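Local atomic coordinates of acyl-[acyl-carrier-protein]--UDP-N-acetylglucosamine O-acyltransferase (Helicobacter pylori, PDB entry 1J2Z), a protein that transfers a (3R)-hydroxyacyl chain from acyl carrier protein to UDP-N-acetylglucosamine, the first step of lipid A biosynthesis, and works as a homotrimer. Residues 114-118 / 131-137; 150-156 / 167-173. Numbering follows the deposited sequence.

Overall arrangement
Interaction 1 (114-118 / 131-137) and interaction 2 (150-156 / 167-173) are two steps of the left-handed parallel beta-helix, separated by the single step that joins 131-137 to 150-156, each pairing a turn with the one a coil further on; their centres lie about 9 Å apart. Backbone contacts join them: Asn133 O lies 2.7 Å from Leu152 N and Thr136 N 2.9 Å from Thr153 O, both probable hydrogen bonds, so strands 118-119, 136-137, 154-155 and 172-173 follow one another in one sheet. The octyl thioglucoside of chain B spans both, with its sugar at His118 and Leu137 and its alkyl tail at His156. Gln69, a substrate-binding residue, lies beside His118, about 4 Å away between side chains.

Interaction 1: residues 114-118 / 131-137; sequences MAYVH and LANGVTL. With SOG (octyl 1-thio-beta-D-glucopyranoside), chain B; SOG (octyl 1-thio-beta-D-glucopyranoside), chain C.
Four backbone hydrogen bonds tie 114-118 to 131-137: Met114 N to Leu131 O (2.9 Å), Gly134 N to Ala115 O, His118 N to Val135 O and Leu137 N to His118 O (3.0 Å each). Met114-Val117 and Ala132-Val135 are type II beta turns stacked in register, with CA-CA distances of 5.0 Å for Met114-Ala132 and 4.6 Å for Tyr116-Gly134; Tyr116 and Gly134 both have positive phi. CA-H...O contacts supplement the ladder, among them Gly134 CA to Tyr116 O at 3.4 Å. Beyond the turns, His118 and Thr136 form a parallel bridge, CA atoms 5.0 Å apart. Inside the coil, Val117 (chi1 t) places CG1 4.1 Å from Leu131 CD1 and CG2 4.2 Å from Val135 CB. At the subunit interface, Asn133 ND2 lies 2.8 Å from O6 of the chain C detergent and hydrogen-bonds to Gln69 of the second subunit, while Tyr116 OH bonds to Phe91 O of that subunit. His118 CE1 approaches O4 of the chain B detergent at 3.1 Å, and Leu137 O lies 3.7 Å from its C6. Such stacked turns between short parallel strands are the hallmark of the hexapeptide-repeat left-handed beta-helix, here bordering a ligand pocket between subunits.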
loop_
_atom_site.group_PDB
_atom_site.type_symbol
_atom_site.label_atom_id
_atom_site.label_comp_id
_atom_site.label_asym_id
_atom_site.label_seq_id
_atom_site.Cartn_x
_atom_site.Cartn_y
_atom_site.Cartn_z
ATOM N N MET A 114 9.413 -6.823 -4.562
ATOM C CA MET A 114 9.306 -5.428 -4.965
ATOM C C MET A 114 8.991 -4.521 -3.784
ATOM O O MET A 114 8.837 -4.991 -2.658
ATOM C CB MET A 114 8.256 -5.282 -6.072
ATOM C CG MET A 114 8.708 -5.912 -7.390
ATOM S SD MET A 114 7.559 -5.698 -8.760
ATOM C CE MET A 114 7.507 -7.349 -9.400
ATOM N N ALA A 115 8.901 -3.220 -4.044
ATOM C CA ALA A 115 8.656 -2.239 -2.992
ATOM C C ALA A 115 7.365 -2.411 -2.203
ATOM O O ALA A 115 6.364 -2.916 -2.711
ATOM C CB ALA A 115 8.726 -0.826 -3.579
ATOM N N TYR A 116 7.413 -1.977 -0.947
ATOM C CA TYR A 116 6.286 -2.032 -0.024
ATOM C C TYR A 116 5.794 -3.442 0.308
ATOM O O TYR A 116 4.681 -3.605 0.810
ATOM C CB TYR A 116 5.108 -1.203 -0.560
ATOM C CG TYR A 116 5.496 0.121 -1.192
ATOM C CD1 TYR A 116 5.710 0.214 -2.564
ATOM C CD2 TYR A 116 5.631 1.281 -0.423
ATOM C CE1 TYR A 116 6.044 1.417 -3.164
ATOM C CE2 TYR A 116 5.967 2.506 -1.019
ATOM C CZ TYR A 116 6.173 2.559 -2.396
ATOM O OH TYR A 116 6.517 3.733 -3.019
ATOM N N VAL A 117 6.604 -4.458 0.022
ATOM C CA VAL A 117 6.210 -5.835 0.325
ATOM C C VAL A 117 6.431 -6.141 1.808
ATOM O O VAL A 117 7.487 -5.847 2.360
ATOM C CB VAL A 117 7.023 -6.863 -0.510
ATOM C CG1 VAL A 117 6.867 -8.266 0.083
ATOM C CG2 VAL A 117 6.542 -6.861 -1.957
ATOM N N HIS A 118 5.425 -6.712 2.461
ATOM C CA HIS A 118 5.577 -7.075 3.866
ATOM C C HIS A 118 5.493 -8.583 4.052
ATOM O O HIS A 118 4.549 -9.222 3.593
ATOM C CB HIS A 118 4.506 -6.426 4.745
ATOM C CG HIS A 118 4.505 -6.944 6.153
ATOM N ND1 HIS A 118 3.414 -7.568 6.718
ATOM C CD2 HIS A 118 5.482 -6.978 7.089
ATOM C CE1 HIS A 118 3.719 -7.966 7.941
ATOM N NE2 HIS A 118 4.968 -7.620 8.189
ATOM N N LEU A 131 7.358 -11.307 -5.755
ATOM C CA LEU A 131 6.235 -10.698 -5.057
ATOM C C LEU A 131 6.232 -9.241 -5.495
ATOM O O LEU A 131 7.180 -8.505 -5.215
ATOM C CB LEU A 131 6.406 -10.785 -3.532
ATOM C CG LEU A 131 6.704 -12.129 -2.848
ATOM C CD1 LEU A 131 6.321 -12.034 -1.373
ATOM C CD2 LEU A 131 5.930 -13.246 -3.497
ATOM N N ALA A 132 5.175 -8.839 -6.197
ATOM C CA ALA A 132 5.042 -7.473 -6.703
ATOM C C ALA A 132 4.728 -6.432 -5.634
ATOM O O ALA A 132 4.490 -6.768 -4.472
ATOM C CB ALA A 132 3.971 -7.424 -7.790
ATOM N N ASN A 133 4.709 -5.165 -6.050
ATOM C CA ASN A 133 4.440 -4.043 -5.154
ATOM C C ASN A 133 3.309 -4.271 -4.162
ATOM O O ASN A 133 2.225 -4.725 -4.534
ATOM C CB ASN A 133 4.102 -2.764 -5.948
ATOM C CG ASN A 133 5.320 -2.127 -6.606
ATOM O OD1 ASN A 133 5.483 -0.905 -6.583
ATOM N ND2 ASN A 133 6.163 -2.944 -7.206
ATOM N N GLY A 134 3.582 -3.942 -2.903
ATOM C CA GLY A 134 2.581 -4.037 -1.856
ATOM C C GLY A 134 2.011 -5.380 -1.456
ATOM O O GLY A 134 1.010 -5.412 -0.739
ATOM N N VAL A 135 2.604 -6.482 -1.903
ATOM C CA VAL A 135 2.079 -7.781 -1.498
ATOM C C VAL A 135 2.183 -7.853 0.017
ATOM O O VAL A 135 3.210 -7.497 0.593
ATOM C CB VAL A 135 2.862 -8.951 -2.134
ATOM C CG1 VAL A 135 2.493 -10.264 -1.452
ATOM C CG2 VAL A 135 2.530 -9.040 -3.619
ATOM N N THR A 136 1.113 -8.310 0.658
ATOM C CA THR A 136 1.073 -8.406 2.107
ATOM C C THR A 136 0.853 -9.838 2.570
ATOM O O THR A 136 -0.189 -10.438 2.302
ATOM C CB THR A 136 -0.055 -7.521 2.678
ATOM O OG1 THR A 136 0.155 -6.161 2.273
ATOM C CG2 THR A 136 -0.071 -7.592 4.196
ATOM N N LEU A 137 1.842 -10.387 3.264
ATOM C CA LEU A 137 1.732 -11.749 3.763
ATOM C C LEU A 137 1.448 -11.738 5.258
ATOM O O LEU A 137 2.192 -11.134 6.032
ATOM C CB LEU A 137 3.028 -12.526 3.517
ATOM C CG LEU A 137 3.593 -12.634 2.097
ATOM C CD1 LEU A 137 4.833 -13.520 2.125
ATOM C CD2 LEU A 137 2.557 -13.216 1.153
HETATM C C1 SOG B . -1.155 -10.898 11.223
HETATM C C2 SOG B . 0.116 -11.105 12.085
HETATM C C3 SOG B . 0.944 -9.812 12.094
HETATM C C4 SOG B . 1.325 -9.483 10.646
HETATM C C5 SOG B . 0.032 -9.289 9.814
HETATM C C6 SOG B . 0.365 -8.983 8.360
HETATM C "C1'" SOG B . -3.347 -11.873 11.134
HETATM C "C2'" SOG B . -3.877 -12.534 9.876
HETATM C "C3'" SOG B . -5.303 -13.015 10.070
HETATM C "C4'" SOG B . -5.841 -13.683 8.813
HETATM C "C5'" SOG B . -7.271 -14.164 9.015
HETATM C "C6'" SOG B . -7.849 -14.703 7.723
HETATM C "C7'" SOG B . -9.270 -15.183 7.908
HETATM C "C8'" SOG B . -9.819 -15.712 6.604
HETATM S S1 SOG B . -1.934 -12.104 11.185
HETATM O O2 SOG B . -0.248 -11.456 13.414
HETATM O O3 SOG B . 2.111 -9.993 12.868
HETATM O O4 SOG B . 2.104 -8.300 10.611
HETATM O O5 SOG B . -0.763 -10.508 9.876
HETATM O O6 SOG B . 0.607 -7.598 8.201
HETATM C C1 SOG C . 6.076 -3.886 -13.930
HETATM C C2 SOG C . 7.472 -3.291 -14.237
HETATM C C3 SOG C . 8.211 -3.011 -12.921
HETATM C C4 SOG C . 7.372 -2.018 -12.108
HETATM C C5 SOG C . 5.982 -2.644 -11.825
HETATM C C6 SOG C . 5.105 -1.680 -11.038
HETATM C "C1'" SOG C . 4.514 -5.290 -15.092
HETATM C "C2'" SOG C . 3.096 -4.838 -15.384
HETATM C "C3'" SOG C . 2.304 -5.932 -16.075
HETATM C "C4'" SOG C . 0.881 -5.485 -16.375
HETATM C "C5'" SOG C . 0.093 -6.586 -17.070
HETATM C "C6'" SOG C . -1.359 -6.188 -17.242
HETATM C "C7'" SOG C . -2.154 -7.273 -17.928
HETATM C "C8'" SOG C . -3.595 -6.850 -18.084
HETATM S S1 SOG C . 5.360 -4.136 -15.149
HETATM O O2 SOG C . 8.226 -4.198 -15.032
HETATM O O3 SOG C . 9.482 -2.456 -13.189
HETATM O O4 SOG C . 8.026 -1.722 -10.887
HETATM O O5 SOG C . 5.333 -2.956 -13.090
HETATM O O6 SOG C . 5.377 -1.797 -9.655
#

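Interaction 2: residues 150-156 / 167-173; sequences GGLTAIH and IAGKSAL. With SOG (octyl 1-thio-beta-D-glucopyranoside), chain B.
Thr153 lies over the turn of the next coil, its OG1 3.2 Å from Ser171 N, from which it accepts a hydrogen bond, and 2.9 Å from Ala168 O; its CG2 rests 4.1 Å from Ile167 CG2. Five backbone hydrogen bonds complete the ladder: Gly150 N to Ile167 O (2.7 Å), Lys170 N to Gly151 O (2.8 Å), Ala154 N to Ser171 O (2.9 Å), Leu173 N to Ala154 O (3.0 Å) and His156 N to Leu173 O (2.9 Å). Residues 150-153 form a type II turn, with Leu152 at positive phi, as is Lys170 in the following coil. Gly150 and Gly169 come within 3.6 Å, CA to CA, and a CB on either would clash with the opposite backbone. Two parallel bridges follow, Ala154-Ala172 and Ile155-Leu173, each with CA atoms 4.9 Å apart. Ile155 (chi1 m, chi2 m) sets CD1 3.8 Å from Leu173 CB and 4.1 Å from Ile167 CD1, filling the helix interior. On the outside, Lys170 NZ hydrogen-bonds to Leu152 O of the second subunit, a link the third subunit's Lys170 repeats to Leu152 O here. His156 CB packs 3.5 Å from C6' of the chain B detergent. The contact thus combines a polar backbone ladder with an aliphatic core, while the apolar touch at His156 is consistent with a pocket able to accommodate an alkyl chain.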
loop_
_atom_site.group_PDB
_atom_site.type_symbol
_atom_site.label_atom_id
_atom_site.label_comp_id
_atom_site.label_asym_id
_atom_site.label_seq_id
_atom_site.Cartn_x
_atom_site.Cartn_y
_atom_site.Cartn_z
ATOM N N GLY A 150 0.965 -11.169 -7.809
ATOM C CA GLY A 150 0.736 -9.828 -8.321
ATOM C C GLY A 150 0.593 -8.749 -7.265
ATOM O O GLY A 150 0.215 -9.016 -6.125
ATOM N N GLY A 151 0.869 -7.513 -7.669
ATOM C CA GLY A 151 0.805 -6.388 -6.757
ATOM C C GLY A 151 -0.474 -6.182 -5.968
ATOM O O GLY A 151 -1.576 -6.482 -6.430
ATOM N N LEU A 152 -0.302 -5.668 -4.754
ATOM C CA LEU A 152 -1.409 -5.356 -3.857
ATOM C C LEU A 152 -2.262 -6.555 -3.446
ATOM O O LEU A 152 -3.436 -6.398 -3.110
ATOM C CB LEU A 152 -2.298 -4.277 -4.495
ATOM C CG LEU A 152 -1.552 -3.045 -5.029
ATOM C CD1 LEU A 152 -2.543 -2.051 -5.606
ATOM C CD2 LEU A 152 -0.751 -2.398 -3.910
ATOM N N THR A 153 -1.673 -7.747 -3.477
ATOM C CA THR A 153 -2.389 -8.957 -3.077
ATOM C C THR A 153 -2.140 -9.231 -1.598
ATOM O O THR A 153 -1.031 -9.034 -1.096
ATOM C CB THR A 153 -1.927 -10.193 -3.891
ATOM O OG1 THR A 153 -2.443 -10.107 -5.223
ATOM C CG2 THR A 153 -2.416 -11.491 -3.245
ATOM N N ALA A 154 -3.182 -9.672 -0.901
ATOM C CA ALA A 154 -3.070 -9.991 0.515
ATOM C C ALA A 154 -3.286 -11.487 0.692
ATOM O O ALA A 154 -4.248 -12.042 0.168
ATOM C CB ALA A 154 -4.114 -9.216 1.317
ATOM N N ILE A 155 -2.377 -12.133 1.415
ATOM C CA ILE A 155 -2.473 -13.566 1.680
ATOM C C ILE A 155 -2.730 -13.691 3.176
ATOM O O ILE A 155 -1.981 -13.138 3.983
ATOM C CB ILE A 155 -1.157 -14.308 1.345
ATOM C CG1 ILE A 155 -0.685 -13.946 -0.068
ATOM C CG2 ILE A 155 -1.369 -15.818 1.465
ATOM C CD1 ILE A 155 -1.624 -14.360 -1.172
ATOM N N HIS A 156 -3.790 -14.405 3.540
ATOM C CA HIS A 156 -4.150 -14.566 4.946
ATOM C C HIS A 156 -3.295 -15.601 5.673
ATOM O O HIS A 156 -2.630 -16.421 5.047
ATOM C CB HIS A 156 -5.632 -14.927 5.071
ATOM C CG HIS A 156 -6.551 -13.928 4.438
ATOM N ND1 HIS A 156 -6.297 -12.573 4.446
ATOM C CD2 HIS A 156 -7.735 -14.084 3.797
ATOM C CE1 HIS A 156 -7.283 -11.938 3.837
ATOM N NE2 HIS A 156 -8.168 -12.832 3.435
ATOM N N ILE A 167 -0.428 -15.889 -8.751
ATOM C CA ILE A 167 -1.551 -15.229 -8.104
ATOM C C ILE A 167 -1.696 -13.826 -8.681
ATOM O O ILE A 167 -0.774 -13.013 -8.596
ATOM C CB ILE A 167 -1.333 -15.125 -6.586
ATOM C CG1 ILE A 167 -0.957 -16.493 -6.029
ATOM C CG2 ILE A 167 -2.603 -14.624 -5.905
ATOM C CD1 ILE A 167 -0.728 -16.484 -4.555
ATOM N N ALA A 168 -2.854 -13.551 -9.270
ATOM C CA ALA A 168 -3.121 -12.246 -9.869
ATOM C C ALA A 168 -3.090 -11.124 -8.837
ATOM O O ALA A 168 -3.331 -11.349 -7.655
ATOM C CB ALA A 168 -4.475 -12.265 -10.574
ATOM N N GLY A 169 -2.798 -9.912 -9.293
ATOM C CA GLY A 169 -2.751 -8.779 -8.390
ATOM C C GLY A 169 -4.102 -8.466 -7.773
ATOM O O GLY A 169 -5.137 -8.909 -8.267
ATOM N N LYS A 170 -4.086 -7.700 -6.686
ATOM C CA LYS A 170 -5.302 -7.308 -5.978
ATOM C C LYS A 170 -6.177 -8.464 -5.500
ATOM O O LYS A 170 -7.384 -8.305 -5.333
ATOM C CB LYS A 170 -6.139 -6.359 -6.843
ATOM C CG LYS A 170 -5.681 -4.911 -6.779
ATOM C CD LYS A 170 -6.613 -4.006 -7.561
ATOM C CE LYS A 170 -6.361 -2.543 -7.233
ATOM N NZ LYS A 170 -6.716 -2.228 -5.818
ATOM N N SER A 171 -5.578 -9.626 -5.269
ATOM C CA SER A 171 -6.352 -10.763 -4.792
ATOM C C SER A 171 -6.274 -10.836 -3.273
ATOM O O SER A 171 -5.411 -10.214 -2.650
ATOM C CB SER A 171 -5.808 -12.071 -5.372
ATOM O OG SER A 171 -5.811 -12.055 -6.785
ATOM N N ALA A 172 -7.191 -11.596 -2.687
ATOM C CA ALA A 172 -7.231 -11.814 -1.249
ATOM C C ALA A 172 -7.365 -13.329 -1.146
ATOM O O ALA A 172 -8.432 -13.879 -1.411
ATOM C CB ALA A 172 -8.444 -11.120 -0.632
ATOM N N LEU A 173 -6.276 -14.001 -0.785
ATOM C CA LEU A 173 -6.274 -15.459 -0.701
ATOM C C LEU A 173 -6.398 -15.986 0.724
ATOM O O LEU A 173 -5.586 -15.662 1.596
ATOM C CB LEU A 173 -4.999 -16.008 -1.355
ATOM C CG LEU A 173 -4.852 -17.522 -1.526
ATOM C CD1 LEU A 173 -5.979 -18.069 -2.418
ATOM C CD2 LEU A 173 -3.491 -17.821 -2.155
HETATM C C1 SOG B . -1.155 -10.898 11.223
HETATM C C2 SOG B . 0.116 -11.105 12.085
HETATM C C3 SOG B . 0.944 -9.812 12.094
HETATM C C4 SOG B . 1.325 -9.483 10.646
HETATM C C5 SOG B . 0.032 -9.289 9.814
HETATM C C6 SOG B . 0.365 -8.983 8.360
HETATM C "C1'" SOG B . -3.347 -11.873 11.134
HETATM C "C2'" SOG B . -3.877 -12.534 9.876
HETATM C "C3'" SOG B . -5.303 -13.015 10.070
HETATM C "C4'" SOG B . -5.841 -13.683 8.813
HETATM C "C5'" SOG B . -7.271 -14.164 9.015
HETATM C "C6'" SOG B . -7.849 -14.703 7.723
HETATM C "C7'" SOG B . -9.270 -15.183 7.908
HETATM C "C8'" SOG B . -9.819 -15.712 6.604
HETATM S S1 SOG B . -1.934 -12.104 11.185
HETATM O O2 SOG B . -0.248 -11.456 13.414
HETATM O O3 SOG B . 2.111 -9.993 12.868
HETATM O O4 SOG B . 2.104 -8.300 10.611
HETATM O O5 SOG B . -0.763 -10.508 9.876
HETATM O O6 SOG B . 0.607 -7.598 8.201
#